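Local structure of nucleocapsid (Crimean-congo hemorrhagic fever virus, 4AKL) at residues Ala317-Phe330 with Ala347-Leu359. The protein binds single- and double-stranded RNA, probably packages the viral genome, and shows double-stranded DNA endonuclease activity without sequence specificity. Sequence-based numbering, arbitrary orientation.
Sequences AGVTPETFPTVSQF and ALLSTPMKWGKKL
Packing of helix 324-336 against helix 355-360 turns on the indole of Trp355, which meets Val327 and Phe330; the axes of the segments 324-330 and 355-359, inclined at 64°, come no closer than 12.2 Å, so the contact is made through long side chains such as Trp355 and Phe330. Val327 CG2 lies over one face of the indole, 3.8 Å from the centroid of the five-membered ring, which meets the geometry of a CH-pi contact. The six-membered ring of Trp355 turns its edge to the face of Phe330 in a T-shaped stack, planes at 83°, and Trp355 CH2 comes within 3.8 Å of Phe330 CG. Beyond it, Leu348 CD2 approaches Phe330 CZ at 3.6 Å, tying in helix 341-350. Trp355 NE1 donates a hydrogen bond to Thr326 OG1 (3.0 Å, 152° at the hydrogen), the hydroxyl tilted out of the ring plane. Thr326 OG1 lies between its backbone N and carbonyl carbon, which lets it also donate to Thr323 O (2.7 Å, in the carbonyl plane). Where helix 306-316 ends, Gly318 has positive phi in a Schellman motif, and Ala317 CB packs on Leu359 CD1. There one water donates to Ala317 O at 3.0 Å and accepts from Lys358 NZ at 2.7 Å.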
ATOM      1  N   ALA A 317      17.810  -4.036  -6.888  1.00 29.96           N
ATOM      2  CA  ALA A 317      19.019  -4.562  -6.315  1.00 30.59           C
ATOM      3  C   ALA A 317      19.765  -5.548  -7.229  1.00 31.62           C
ATOM      4  O   ALA A 317      20.818  -6.007  -6.857  1.00 32.18           O
ATOM      5  CB  ALA A 317      18.746  -5.233  -4.927  1.00 29.69           C
ATOM      6  N   GLY A 318      19.222  -5.853  -8.392  1.00 32.42           N
ATOM      7  CA  GLY A 318      19.864  -6.769  -9.337  1.00 33.96           C
ATOM      8  C   GLY A 318      19.762  -8.204  -8.898  1.00 34.16           C
ATOM      9  O   GLY A 318      20.631  -8.990  -9.236  1.00 35.54           O
ATOM     10  N   VAL A 319      18.701  -8.560  -8.153  1.00 33.19           N
ATOM     11  CA  VAL A 319      18.515  -9.932  -7.698  1.00 33.38           C
ATOM     12  C   VAL A 319      18.011 -10.823  -8.860  1.00 35.00           C
ATOM     13  O   VAL A 319      17.215 -10.399  -9.658  1.00 35.12           O
ATOM     14  CB  VAL A 319      17.567 -10.004  -6.505  1.00 32.45           C
ATOM     15  CG1 VAL A 319      17.311 -11.433  -6.118  1.00 31.60           C
ATOM     16  CG2 VAL A 319      18.143  -9.167  -5.314  1.00 30.06           C
ATOM     17  N   THR A 320      18.491 -12.058  -8.936  1.00 36.30           N
ATOM     18  CA  THR A 320      18.081 -12.959 -10.021  1.00 37.65           C
ATOM     19  C   THR A 320      17.383 -14.141  -9.395  1.00 37.87           C
ATOM     20  O   THR A 320      17.453 -14.328  -8.164  1.00 37.60           O
ATOM     21  CB  THR A 320      19.275 -13.444 -10.836  1.00 39.04           C
ATOM     22  OG1 THR A 320      19.999 -14.440 -10.089  1.00 40.06           O
ATOM     23  CG2 THR A 320      20.202 -12.268 -11.231  1.00 38.27           C
ATOM     24  N   PRO A 321      16.694 -14.948 -10.211  1.00 39.16           N
ATOM     25  CA  PRO A 321      16.146 -16.178  -9.665  1.00 39.68           C
ATOM     26  C   PRO A 321      17.234 -17.012  -8.993  1.00 40.45           C
ATOM     27  O   PRO A 321      16.962 -17.672  -7.985  1.00 40.03           O
ATOM     28  CB  PRO A 321      15.581 -16.873 -10.899  1.00 41.21           C
ATOM     29  CG  PRO A 321      15.149 -15.710 -11.762  1.00 41.16           C
ATOM     30  CD  PRO A 321      16.197 -14.682 -11.576  1.00 39.87           C
ATOM     31  N   GLU A 322      18.465 -16.957  -9.520  1.00 41.55           N
ATOM     32  CA  GLU A 322      19.540 -17.778  -8.956  1.00 43.02           C
ATOM     33  C   GLU A 322      20.118 -17.232  -7.639  1.00 41.23           C
ATOM     34  O   GLU A 322      20.508 -18.007  -6.811  1.00 42.24           O
ATOM     35  CB  GLU A 322      20.639 -18.067 -10.008  1.00 45.02           C
ATOM     36  CG  GLU A 322      20.161 -19.010 -11.151  1.00 48.62           C
ATOM     37  CD  GLU A 322      19.169 -18.321 -12.116  1.00 51.21           C
ATOM     38  OE1 GLU A 322      19.279 -17.071 -12.343  1.00 52.86           O
ATOM     39  OE2 GLU A 322      18.257 -19.010 -12.630  1.00 54.27           O
ATOM     40  N   THR A 323      20.169 -15.922  -7.445  1.00 39.75           N
ATOM     41  CA  THR A 323      20.650 -15.364  -6.171  1.00 38.08           C
ATOM     42  C   THR A 323      19.533 -15.122  -5.166  1.00 36.81           C
ATOM     43  O   THR A 323      19.811 -14.830  -3.990  1.00 35.41           O
ATOM     44  CB  THR A 323      21.401 -14.050  -6.391  1.00 37.74           C
ATOM     45  OG1 THR A 323      20.566 -13.137  -7.090  1.00 36.34           O
ATOM     46  CG2 THR A 323      22.667 -14.299  -7.228  1.00 38.89           C
ATOM     47  N   PHE A 324      18.270 -15.252  -5.601  1.00 36.24           N
ATOM     48  CA  PHE A 324      17.120 -14.988  -4.689  1.00 35.06           C
ATOM     49  C   PHE A 324      17.163 -15.765  -3.390  1.00 35.21           C
ATOM     50  O   PHE A 324      16.866 -15.201  -2.354  1.00 34.14           O
ATOM     51  CB  PHE A 324      15.777 -15.250  -5.391  1.00 35.33           C
ATOM     52  CG  PHE A 324      14.613 -15.207  -4.468  1.00 34.71           C
ATOM     53  CD1 PHE A 324      14.042 -13.994  -4.104  1.00 34.92           C
ATOM     54  CD2 PHE A 324      14.104 -16.366  -3.922  1.00 35.10           C
ATOM     55  CE1 PHE A 324      12.967 -13.958  -3.221  1.00 33.59           C
ATOM     56  CE2 PHE A 324      13.027 -16.321  -3.046  1.00 34.77           C
ATOM     57  CZ  PHE A 324      12.475 -15.143  -2.714  1.00 34.50           C
ATOM     58  N   PRO A 325      17.556 -17.065  -3.427  1.00 35.96           N
ATOM     59  CA  PRO A 325      17.549 -17.811  -2.167  1.00 36.35           C
ATOM     60  C   PRO A 325      18.444 -17.227  -1.038  1.00 35.22           C
ATOM     61  O   PRO A 325      18.146 -17.429   0.152  1.00 34.78           O
ATOM     62  CB  PRO A 325      18.053 -19.196  -2.583  1.00 37.80           C
ATOM     63  CG  PRO A 325      17.743 -19.266  -4.059  1.00 38.88           C
ATOM     64  CD  PRO A 325      18.042 -17.903  -4.532  1.00 37.29           C
ATOM     65  N   THR A 326      19.490 -16.506  -1.412  1.00 34.80           N
ATOM     66  CA  THR A 326      20.348 -15.766  -0.440  1.00 33.77           C
ATOM     67  C   THR A 326      19.652 -14.514   0.148  1.00 32.69           C
ATOM     68  O   THR A 326      19.921 -14.095   1.331  1.00 31.39           O
ATOM     69  CB  THR A 326      21.707 -15.397  -1.082  1.00 34.58           C
ATOM     70  OG1 THR A 326      21.526 -14.331  -2.013  1.00 33.53           O
ATOM     71  CG2 THR A 326      22.338 -16.622  -1.813  1.00 35.90           C
ATOM     72  N   VAL A 327      18.753 -13.885  -0.636  1.00 31.90           N
ATOM     73  CA  VAL A 327      17.979 -12.758  -0.092  1.00 30.59           C
ATOM     74  C   VAL A 327      17.023 -13.316   0.956  1.00 30.36           C
ATOM     75  O   VAL A 327      16.888 -12.802   2.056  1.00 28.63           O
ATOM     76  CB  VAL A 327      17.168 -12.009  -1.168  1.00 30.50           C
ATOM     77  CG1 VAL A 327      16.355 -10.920  -0.535  1.00 27.41           C
ATOM     78  CG2 VAL A 327      18.096 -11.422  -2.248  1.00 29.67           C
ATOM     79  N   SER A 328      16.363 -14.395   0.569  1.00 31.38           N
ATOM     80  CA  SER A 328      15.473 -15.131   1.430  1.00 31.51           C
ATOM     81  C   SER A 328      16.183 -15.562   2.711  1.00 31.21           C
ATOM     82  O   SER A 328      15.664 -15.412   3.803  1.00 31.04           O
ATOM     83  CB  SER A 328      14.893 -16.321   0.667  1.00 32.21           C
ATOM     84  OG  SER A 328      14.197 -17.213   1.520  1.00 33.36           O
ATOM     85  N   GLN A 329      17.386 -16.076   2.581  1.00 32.40           N
ATOM     86  CA  GLN A 329      18.120 -16.534   3.755  1.00 32.26           C
ATOM     87  C   GLN A 329      18.447 -15.351   4.680  1.00 31.50           C
ATOM     88  O   GLN A 329      18.268 -15.433   5.911  1.00 30.69           O
ATOM     89  CB  GLN A 329      19.392 -17.242   3.369  1.00 33.71           C
ATOM     90  CG  GLN A 329      19.975 -18.072   4.532  1.00 34.11           C
ATOM     91  CD  GLN A 329      19.189 -19.332   4.715  1.00 35.51           C
ATOM     92  OE1 GLN A 329      18.814 -19.989   3.727  1.00 37.65           O
ATOM     93  NE2 GLN A 329      18.915 -19.682   5.953  1.00 36.49           N
ATOM     94  N   PHE A 330      18.917 -14.254   4.076  1.00 30.80           N
ATOM     95  CA  PHE A 330      19.251 -13.032   4.809  1.00 29.94           C
ATOM     96  C   PHE A 330      18.060 -12.562   5.685  1.00 29.70           C
ATOM     97  O   PHE A 330      18.214 -12.256   6.861  1.00 29.16           O
ATOM     98  CB  PHE A 330      19.643 -11.928   3.811  1.00 29.68           C
ATOM     99  CG  PHE A 330      20.177 -10.675   4.444  1.00 28.62           C
ATOM    100  CD1 PHE A 330      19.338  -9.686   4.854  1.00 28.90           C
ATOM    101  CD2 PHE A 330      21.550 -10.473   4.573  1.00 31.73           C
ATOM    102  CE1 PHE A 330      19.860  -8.496   5.430  1.00 28.08           C
ATOM    103  CE2 PHE A 330      22.057  -9.324   5.117  1.00 30.87           C
ATOM    104  CZ  PHE A 330      21.183  -8.334   5.562  1.00 31.00           C
ATOM    105  N   ALA A 347      25.506  -5.368   7.578  1.00 32.33           N
ATOM    106  CA  ALA A 347      25.586  -6.679   6.954  1.00 32.35           C
ATOM    107  C   ALA A 347      25.361  -6.558   5.430  1.00 31.72           C
ATOM    108  O   ALA A 347      25.987  -7.303   4.649  1.00 32.11           O
ATOM    109  CB  ALA A 347      24.567  -7.622   7.563  1.00 31.71           C
ATOM    110  N   LEU A 348      24.485  -5.633   5.017  1.00 30.29           N
ATOM    111  CA  LEU A 348      24.290  -5.358   3.548  1.00 30.25           C
ATOM    112  C   LEU A 348      25.587  -4.785   2.953  1.00 31.39           C
ATOM    113  O   LEU A 348      25.959  -5.163   1.828  1.00 32.22           O
ATOM    114  CB  LEU A 348      23.122  -4.427   3.281  1.00 29.14           C
ATOM    115  CG  LEU A 348      21.724  -4.960   3.621  1.00 28.33           C
ATOM    116  CD1 LEU A 348      20.672  -3.862   3.494  1.00 25.66           C
ATOM    117  CD2 LEU A 348      21.361  -6.138   2.677  1.00 28.05           C
ATOM    118  N   LEU A 349      26.307  -3.937   3.733  1.00 31.53           N
ATOM    119  CA  LEU A 349      27.558  -3.334   3.258  1.00 32.24           C
ATOM    120  C   LEU A 349      28.730  -4.246   3.288  1.00 33.72           C
ATOM    121  O   LEU A 349      29.721  -3.958   2.613  1.00 34.74           O
ATOM    122  CB  LEU A 349      27.939  -2.087   4.065  1.00 32.17           C
ATOM    123  CG  LEU A 349      26.989  -0.930   3.985  1.00 31.68           C
ATOM    124  CD1 LEU A 349      27.523   0.163   4.936  1.00 31.75           C
ATOM    125  CD2 LEU A 349      26.789  -0.413   2.527  1.00 29.63           C
ATOM    126  N   SER A 350      28.669  -5.329   4.059  1.00 34.21           N
ATOM    127  CA  SER A 350      29.818  -6.269   4.123  1.00 36.01           C
ATOM    128  C   SER A 350      29.579  -7.516   3.305  1.00 35.65           C
ATOM    129  O   SER A 350      30.535  -8.187   2.932  1.00 36.56           O
ATOM    130  CB  SER A 350      30.168  -6.622   5.570  1.00 36.30           C
ATOM    131  OG  SER A 350      29.069  -7.229   6.224  1.00 37.09           O
ATOM    132  N   THR A 351      28.315  -7.834   2.983  1.00 34.21           N
ATOM    133  CA  THR A 351      28.058  -9.111   2.324  1.00 33.59           C
ATOM    134  C   THR A 351      28.845  -9.225   0.988  1.00 34.63           C
ATOM    135  O   THR A 351      29.002  -8.230   0.284  1.00 35.00           O
ATOM    136  CB  THR A 351      26.572  -9.390   2.100  1.00 32.81           C
ATOM    137  OG1 THR A 351      26.432 -10.696   1.515  1.00 31.28           O
ATOM    138  CG2 THR A 351      25.952  -8.356   1.203  1.00 30.50           C
ATOM    139  N   PRO A 352      29.368 -10.428   0.658  1.00 35.39           N
ATOM    140  CA  PRO A 352      30.005 -10.581  -0.645  1.00 36.19           C
ATOM    141  C   PRO A 352      29.053 -10.527  -1.809  1.00 35.45           C
ATOM    142  O   PRO A 352      29.492 -10.264  -2.921  1.00 36.32           O
ATOM    143  CB  PRO A 352      30.633 -11.972  -0.566  1.00 37.48           C
ATOM    144  CG  PRO A 352      30.867 -12.161   0.837  1.00 38.24           C
ATOM    145  CD  PRO A 352      29.620 -11.603   1.485  1.00 35.76           C
ATOM    146  N   MET A 353      27.772 -10.784  -1.563  1.00 34.59           N
ATOM    147  CA  MET A 353      26.761 -10.757  -2.614  1.00 34.38           C
ATOM    148  C   MET A 353      26.638  -9.350  -3.147  1.00 33.86           C
ATOM    149  O   MET A 353      26.456  -8.402  -2.338  1.00 32.70           O
ATOM    150  CB  MET A 353      25.394 -11.141  -2.042  1.00 33.42           C
ATOM    151  CG  MET A 353      25.302 -12.533  -1.422  1.00 34.64           C
ATOM    152  SD  MET A 353      25.829 -13.886  -2.446  1.00 38.69           S
ATOM    153  CE  MET A 353      24.756 -13.689  -3.888  1.00 33.46           C
ATOM    154  N   LYS A 354      26.735  -9.185  -4.482  1.00 34.59           N
ATOM    155  CA  LYS A 354      26.634  -7.843  -5.090  1.00 34.42           C
ATOM    156  C   LYS A 354      25.307  -7.145  -4.802  1.00 32.91           C
ATOM    157  O   LYS A 354      25.250  -5.911  -4.725  1.00 32.33           O
ATOM    158  CB  LYS A 354      26.861  -7.923  -6.608  1.00 36.05           C
ATOM    159  CG  LYS A 354      28.307  -8.007  -6.995  1.00 38.02           C
ATOM    160  CD  LYS A 354      28.450  -8.146  -8.501  1.00 41.00           C
ATOM    161  CE  LYS A 354      29.910  -8.361  -8.940  1.00 43.37           C
ATOM    162  NZ  LYS A 354      30.017  -9.036 -10.267  1.00 45.91           N
ATOM    163  N   TRP A 355      24.223  -7.916  -4.610  1.00 32.15           N
ATOM    164  CA  TRP A 355      22.944  -7.295  -4.329  1.00 30.84           C
ATOM    165  C   TRP A 355      22.905  -6.530  -3.015  1.00 29.83           C
ATOM    166  O   TRP A 355      22.011  -5.698  -2.835  1.00 29.77           O
ATOM    167  CB  TRP A 355      21.767  -8.313  -4.389  1.00 30.89           C
ATOM    168  CG  TRP A 355      21.734  -9.408  -3.332  1.00 30.15           C
ATOM    169  CD1 TRP A 355      22.070 -10.701  -3.531  1.00 30.60           C
ATOM    170  CD2 TRP A 355      21.304  -9.310  -1.937  1.00 28.31           C
ATOM    171  NE1 TRP A 355      21.911 -11.401  -2.381  1.00 31.68           N
ATOM    172  CE2 TRP A 355      21.441 -10.583  -1.385  1.00 28.25           C
ATOM    173  CE3 TRP A 355      20.853  -8.273  -1.124  1.00 26.48           C
ATOM    174  CZ2 TRP A 355      21.155 -10.870  -0.041  1.00 27.07           C
ATOM    175  CZ3 TRP A 355      20.525  -8.554   0.217  1.00 27.09           C
ATOM    176  CH2 TRP A 355      20.686  -9.862   0.743  1.00 28.42           C
ATOM    177  N   GLY A 356      23.865  -6.791  -2.096  1.00 30.21           N
ATOM    178  CA  GLY A 356      23.849  -6.179  -0.785  1.00 28.88           C
ATOM    179  C   GLY A 356      23.910  -4.674  -0.879  1.00 28.06           C
ATOM    180  O   GLY A 356      23.041  -3.964  -0.413  1.00 25.81           O
ATOM    181  N   LYS A 357      24.966  -4.202  -1.504  1.00 29.02           N
ATOM    182  CA  LYS A 357      25.213  -2.782  -1.591  1.00 29.09           C
ATOM    183  C   LYS A 357      24.176  -2.132  -2.445  1.00 28.66           C
ATOM    184  O   LYS A 357      23.793  -0.974  -2.154  1.00 28.36           O
ATOM    185  CB  LYS A 357      26.636  -2.481  -2.123  1.00 30.74           C
ATOM    186  CG  LYS A 357      27.695  -2.534  -0.990  1.00 32.04           C
ATOM    187  CD  LYS A 357      29.113  -2.340  -1.487  1.00 34.59           C
ATOM    188  CE  LYS A 357      30.123  -2.590  -0.357  1.00 34.99           C
ATOM    189  NZ  LYS A 357      30.474  -4.010  -0.204  1.00 33.37           N
ATOM    190  N   LYS A 358      23.713  -2.838  -3.482  1.00 28.77           N
ATOM    191  CA  LYS A 358      22.679  -2.277  -4.359  1.00 29.34           C
ATOM    192  C   LYS A 358      21.375  -2.111  -3.601  1.00 27.86           C
ATOM    193  O   LYS A 358      20.709  -1.160  -3.831  1.00 27.55           O
ATOM    194  CB  LYS A 358      22.490  -3.101  -5.646  1.00 30.11           C
ATOM    195  CG  LYS A 358      23.701  -3.098  -6.524  1.00 34.43           C
ATOM    196  CD  LYS A 358      23.488  -4.030  -7.689  1.00 39.02           C
ATOM    197  CE  LYS A 358      24.732  -4.212  -8.519  1.00 42.38           C
ATOM    198  NZ  LYS A 358      24.786  -5.644  -9.039  1.00 45.28           N
ATOM    199  N   LEU A 359      21.035  -3.032  -2.687  1.00 27.26           N
ATOM    200  CA  LEU A 359      19.820  -2.858  -1.881  1.00 26.58           C
ATOM    201  C   LEU A 359      20.049  -1.673  -0.924  1.00 26.96           C
ATOM    202  O   LEU A 359      19.149  -0.877  -0.681  1.00 25.67           O
ATOM    203  CB  LEU A 359      19.490  -4.120  -1.054  1.00 26.10           C
ATOM    204  CG  LEU A 359      18.064  -4.179  -0.496  1.00 25.80           C
ATOM    205  CD1 LEU A 359      16.989  -4.368  -1.632  1.00 23.74           C
ATOM    206  CD2 LEU A 359      17.917  -5.276   0.555  1.00 26.85           C
TER
HETATM  207  O   HOH W   1      23.232  -7.480  -7.817  1.00 37.94           O